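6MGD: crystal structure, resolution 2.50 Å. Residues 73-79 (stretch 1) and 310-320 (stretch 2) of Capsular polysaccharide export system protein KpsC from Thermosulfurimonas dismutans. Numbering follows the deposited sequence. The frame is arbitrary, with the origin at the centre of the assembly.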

ATOM      1  N   PHE A  73       2.196   5.098   3.319  1.00 64.09           N
ATOM      2  CA  PHE A  73       1.988   3.879   4.089  1.00 66.95           C
ATOM      3  C   PHE A  73       1.853   4.137   5.583  1.00 71.95           C
ATOM      4  O   PHE A  73       1.065   3.457   6.249  1.00 74.79           O
ATOM      5  N   ILE A  74       2.592   5.108   6.125  1.00 73.81           N
ATOM      6  CA  ILE A  74       2.604   5.321   7.572  1.00 79.63           C
ATOM      7  C   ILE A  74       1.310   5.974   8.042  1.00 81.85           C
ATOM      8  O   ILE A  74       0.779   5.631   9.106  1.00 86.78           O
ATOM      9  N   ARG A  75       0.771   6.905   7.255  1.00 79.38           N
ATOM     10  CA  ARG A  75      -0.507   7.534   7.567  1.00 82.52           C
ATOM     11  C   ARG A  75      -1.640   6.526   7.777  1.00 84.01           C
ATOM     12  O   ARG A  75      -2.708   6.913   8.261  1.00 88.11           O
ATOM     13  N   SER A  76      -1.421   5.243   7.478  1.00 83.71           N
ATOM     14  CA  SER A  76      -2.519   4.284   7.383  1.00 83.39           C
ATOM     15  C   SER A  76      -2.378   3.054   8.275  1.00 88.09           C
ATOM     16  O   SER A  76      -3.386   2.426   8.617  1.00 90.57           O
ATOM     17  N   ILE A  77      -1.152   2.684   8.647  1.00 86.20           N
ATOM     18  CA  ILE A  77      -0.908   1.356   9.207  1.00 89.27           C
ATOM     19  C   ILE A  77      -0.901   1.336  10.732  1.00 96.43           C
ATOM     20  O   ILE A  77       0.087   0.924  11.350  1.00101.31           O
ATOM     21  N   GLY A  78      -2.002   1.746  11.356  1.00 90.57           N
ATOM     22  CA  GLY A  78      -2.200   1.385  12.747  1.00 92.41           C
ATOM     23  C   GLY A  78      -2.243   2.501  13.768  1.00 94.89           C
ATOM     24  O   GLY A  78      -3.138   2.519  14.618  1.00 99.32           O
ATOM     25  N   LEU A  79      -1.286   3.425  13.706  1.00 85.91           N
ATOM     26  CA  LEU A  79      -1.113   4.446  14.744  1.00 87.89           C
ATOM     27  C   LEU A  79      -2.392   5.213  15.082  1.00 92.17           C
ATOM     28  O   LEU A  79      -2.506   5.802  16.159  1.00 95.19           O
ATOM     29  N   SER A 310      11.720  13.125   8.141  1.00 52.87           N
ATOM     30  CA  SER A 310      11.971  11.706   7.967  1.00 53.66           C
ATOM     31  C   SER A 310      10.751  10.893   8.392  1.00 52.71           C
ATOM     32  O   SER A 310       9.825  11.395   9.036  1.00 52.38           O
ATOM     33  N   ALA A 311      10.757   9.613   8.015  1.00 55.28           N
ATOM     34  CA  ALA A 311       9.669   8.723   8.409  1.00 53.18           C
ATOM     35  C   ALA A 311       9.579   8.593   9.922  1.00 53.96           C
ATOM     36  O   ALA A 311       8.487   8.388  10.465  1.00 53.31           O
ATOM     37  N   GLU A 312      10.710   8.717  10.620  1.00 53.74           N
ATOM     38  CA  GLU A 312      10.688   8.649  12.076  1.00 54.40           C
ATOM     39  C   GLU A 312      10.035   9.889  12.673  1.00 53.57           C
ATOM     40  O   GLU A 312       9.222   9.787  13.599  1.00 53.02           O
ATOM     41  N   GLU A 313      10.378  11.070  12.152  1.00 53.83           N
ATOM     42  CA  GLU A 313       9.746  12.298  12.624  1.00 53.72           C
ATOM     43  C   GLU A 313       8.257  12.317  12.301  1.00 50.27           C
ATOM     44  O   GLU A 313       7.468  12.920  13.038  1.00 50.57           O
ATOM     45  N   ALA A 314       7.855  11.660  11.209  1.00 52.79           N
ATOM     46  CA  ALA A 314       6.435  11.547  10.896  1.00 50.82           C
ATOM     47  C   ALA A 314       5.714  10.688  11.926  1.00 51.22           C
ATOM     48  O   ALA A 314       4.589  11.006  12.331  1.00 50.13           O
ATOM     49  N   ILE A 315       6.342   9.595  12.357  1.00 51.02           N
ATOM     50  CA  ILE A 315       5.748   8.767  13.400  1.00 53.00           C
ATOM     51  C   ILE A 315       5.687   9.534  14.714  1.00 55.98           C
ATOM     52  O   ILE A 315       4.679   9.486  15.427  1.00 55.92           O
ATOM     53  N   PHE A 316       6.757  10.265  15.047  1.00 53.27           N
ATOM     54  CA  PHE A 316       6.762  11.065  16.267  1.00 57.51           C
ATOM     55  C   PHE A 316       5.642  12.098  16.258  1.00 57.13           C
ATOM     56  O   PHE A 316       5.028  12.367  17.298  1.00 58.02           O
ATOM     57  N   GLU A 317       5.362  12.688  15.093  1.00 57.18           N
ATOM     58  CA  GLU A 317       4.294  13.679  15.011  1.00 57.61           C
ATOM     59  C   GLU A 317       2.926  13.035  15.201  1.00 57.12           C
ATOM     60  O   GLU A 317       2.073  13.579  15.909  1.00 60.39           O
ATOM     61  N   LEU A 318       2.701  11.879  14.574  1.00 57.94           N
ATOM     62  CA  LEU A 318       1.435  11.173  14.750  1.00 57.43           C
ATOM     63  C   LEU A 318       1.307  10.632  16.165  1.00 58.99           C
ATOM     64  O   LEU A 318       0.209  10.602  16.732  1.00 59.28           O
ATOM     65  N   VAL A 319       2.424  10.199  16.746  1.00 58.85           N
ATOM     66  CA  VAL A 319       2.412   9.695  18.112  1.00 60.50           C
ATOM     67  C   VAL A 319       2.111  10.821  19.099  1.00 63.34           C
ATOM     68  O   VAL A 319       1.315  10.651  20.030  1.00 64.91           O
ATOM     69  N   ASN A 320       2.722  11.990  18.907  1.00 59.89           N
ATOM     70  CA  ASN A 320       2.424  13.143  19.748  1.00 63.05           C
ATOM     71  C   ASN A 320       1.092  13.801  19.405  1.00 63.54           C
ATOM     72  O   ASN A 320       0.680  14.731  20.110  1.00 66.08           O
TER

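This is a small contact dominated by apolar side-chain packing, in which two aliphatic side chains of a non-regular segment, Ile74 and Leu79, pack against one flank of a helix more than 230 residues away in sequence. The evidence is consistent: 326 Å² is buried in total over both sides, no hydrogen bond crosses between the stretches, and every close pair of side chains is carbon to carbon.

CA of Ile74 is 7.5 Å from CA of Ile315 and CA of Leu79 is 7.2 Å from CA of Val319, and the side chains lie between the backbones. Ile74 points toward the helix, with chi1 m (-82°) and chi2 t. Its CD1 reaches CG1 of Ile315 at 3.8 Å and CB of Ala311 at 3.9 Å, residues one helical turn apart. CG2 of Ile74 lies 4.1 Å from CD2 of Leu318 and 4.1 Å from CG1 of Ile315, so both branches pack against Ile315. Consistent with these contacts, Ile74 has the largest covered area, 88 Å².

Leu79 also points toward the helix and has 84 Å² covered. Its chi1 of -105° lies between wells, with chi2 p. CD2 is the focus of its packing: it lies 3.5 Å from CG2 of Val319, 3.6 Å from CB of Leu318 and 4.1 Å from CG2 of Ile315.

On the helix, Leu318 points toward stretch 1 and meets both anchors, Ile74 through CD2 and Leu79 through CB; its chi1 (-97°) and chi2 (30°) are both off the usual wells. Ile315 (m, t) likewise meets both, although its CA-to-CB bond runs sideways, as do those of Ala311 and Val319 (chi1 t). Ala314 points toward stretch 1, but its short side chain stops 4.9 Å away.

Arg75 contributes little: its CA lies 4.5 Å from CD2 of Leu318, while the end of its side chain leads away. Gly78 takes no part, and its phi/psi of 116/-48 by itself calls for glycine, since a CB would be jammed against the preceding carbonyl O.

No polar group bridges the stretches; some are paired inside stretch 2, and the carboxylates of Glu312 and Glu317 are bonded elsewhere in the structure. Ser310 is the N-cap: its OG accepts from N of Glu313 at 3.3 Å, with an N-H...O angle of 168°, while its own N donates to OE1 of Glu313 at 3.0 Å and 172°. Farther along, ND2 of Asn320 donates to O of Phe316 at 2.8 Å. Hydrophobic packing therefore accounts for the direct contact between the stretches.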

ATOM      1  CB  PHE A  73       3.138   2.899   3.844  1.00 67.00           C
ATOM      2  CG  PHE A  73       3.216   2.389   2.436  1.00 63.46           C
ATOM      3  CD1 PHE A  73       2.063   2.127   1.713  1.00 61.59           C
ATOM      4  CD2 PHE A  73       4.444   2.172   1.831  1.00 62.81           C
ATOM      5  CE1 PHE A  73       2.134   1.655   0.412  1.00 59.20           C
ATOM      6  CE2 PHE A  73       4.521   1.700   0.533  1.00 60.51           C
ATOM      7  CZ  PHE A  73       3.365   1.441  -0.177  1.00 58.73           C
ATOM      8  CB  ILE A  74       3.842   6.143   7.977  1.00 81.81           C
ATOM      9  CG1 ILE A  74       5.056   5.224   8.098  1.00 82.80           C
ATOM     10  CG2 ILE A  74       3.604   6.889   9.283  1.00 87.98           C
ATOM     11  CD1 ILE A  74       6.301   5.921   8.583  1.00 86.07           C
ATOM     12  CB  ARG A  75      -0.853   8.520   6.441  1.00 79.64           C
ATOM     13  CG  ARG A  75      -2.082   9.381   6.669  1.00 84.98           C
ATOM     14  CD  ARG A  75      -3.220   8.927   5.777  1.00 84.04           C
ATOM     15  NE  ARG A  75      -4.525   9.226   6.358  1.00 90.83           N
ATOM     16  CZ  ARG A  75      -5.671   8.723   5.912  1.00 91.23           C
ATOM     17  NH1 ARG A  75      -6.812   9.047   6.502  1.00 97.23           N
ATOM     18  NH2 ARG A  75      -5.675   7.893   4.878  1.00 85.90           N
ATOM     19  CB  SER A  76      -2.671   3.812   5.933  1.00 77.22           C
ATOM     20  OG  SER A  76      -3.551   4.644   5.200  1.00 74.91           O
ATOM     21  CB  ILE A  77       0.410   0.765   8.667  1.00 86.54           C
ATOM     22  CG1 ILE A  77       1.577   1.742   8.854  1.00 86.19           C
ATOM     23  CG2 ILE A  77       0.262   0.367   7.209  1.00 81.08           C
ATOM     24  CD1 ILE A  77       2.919   1.147   8.476  1.00 84.98           C
ATOM     25  CB  LEU A  79      -0.031   5.440  14.329  1.00 83.57           C
ATOM     26  CG  LEU A  79       1.321   5.326  15.027  1.00 81.42           C
ATOM     27  CD1 LEU A  79       2.197   4.248  14.397  1.00 77.53           C
ATOM     28  CD2 LEU A  79       1.996   6.673  14.969  1.00 80.19           C
ATOM     29  CB  SER A 310      13.201  11.274   8.764  1.00 55.54           C
ATOM     30  OG  SER A 310      12.947  11.317  10.158  1.00 56.73           O
ATOM     31  CB  ALA A 311       9.851   7.349   7.765  1.00 51.97           C
ATOM     32  CB  GLU A 312      12.108   8.470  12.614  1.00 58.39           C
ATOM     33  CG  GLU A 312      12.860   7.289  12.013  1.00 58.28           C
ATOM     34  CD  GLU A 312      13.626   7.655  10.755  1.00 58.17           C
ATOM     35  OE1 GLU A 312      14.866   7.515  10.754  1.00 60.22           O
ATOM     36  OE2 GLU A 312      12.991   8.092   9.772  1.00 56.19           O
ATOM     37  CB  GLU A 313      10.448  13.514  12.013  1.00 55.86           C
ATOM     38  CG  GLU A 313      11.896  13.674  12.463  1.00 57.85           C
ATOM     39  CD  GLU A 313      12.638  14.768  11.714  1.00 57.53           C
ATOM     40  OE1 GLU A 313      12.675  14.721  10.466  1.00 55.14           O
ATOM     41  OE2 GLU A 313      13.186  15.676  12.374  1.00 59.86           O
ATOM     42  CB  ALA A 314       6.250  10.970   9.491  1.00 47.89           C
ATOM     43  CB  ILE A 315       6.526   7.447  13.543  1.00 54.39           C
ATOM     44  CG1 ILE A 315       6.369   6.602  12.278  1.00 52.49           C
ATOM     45  CG2 ILE A 315       6.063   6.680  14.776  1.00 56.25           C
ATOM     46  CD1 ILE A 315       7.103   5.282  12.328  1.00 53.25           C
ATOM     47  CB  PHE A 316       8.116  11.755  16.442  1.00 60.89           C
ATOM     48  CG  PHE A 316       9.256  10.807  16.683  1.00 61.94           C
ATOM     49  CD1 PHE A 316       9.051   9.603  17.336  1.00 61.06           C
ATOM     50  CD2 PHE A 316      10.537  11.123  16.255  1.00 62.88           C
ATOM     51  CE1 PHE A 316      10.102   8.732  17.558  1.00 61.11           C
ATOM     52  CE2 PHE A 316      11.591  10.256  16.475  1.00 62.74           C
ATOM     53  CZ  PHE A 316      11.373   9.059  17.127  1.00 61.96           C
ATOM     54  CB  GLU A 317       4.363  14.420  13.677  1.00 56.00           C
ATOM     55  CG  GLU A 317       4.831  15.856  13.809  1.00 58.54           C
ATOM     56  CD  GLU A 317       4.946  16.565  12.476  1.00 56.91           C
ATOM     57  OE1 GLU A 317       3.953  16.590  11.717  1.00 54.97           O
ATOM     58  OE2 GLU A 317       6.039  17.095  12.188  1.00 57.57           O
ATOM     59  CB  LEU A 318       1.323  10.039  13.730  1.00 55.50           C
ATOM     60  CG  LEU A 318       0.528  10.295  12.450  1.00 53.25           C
ATOM     61  CD1 LEU A 318       0.585  11.754  12.047  1.00 54.05           C
ATOM     62  CD2 LEU A 318       1.058   9.416  11.333  1.00 51.25           C
ATOM     63  CB  VAL A 319       3.751   8.996  18.412  1.00 62.14           C
ATOM     64  CG1 VAL A 319       3.973   8.934  19.859  1.00 66.38           C
ATOM     65  CG2 VAL A 319       3.748   7.585  17.865  1.00 60.19           C
ATOM     66  CB  ASN A 320       3.550  14.177  19.653  1.00 63.20           C
ATOM     67  CG  ASN A 320       4.755  13.801  20.494  1.00 63.55           C
ATOM     68  OD1 ASN A 320       4.745  13.955  21.716  1.00 66.54           O
ATOM     69  ND2 ASN A 320       5.800  13.304  19.844  1.00 60.37           N
TER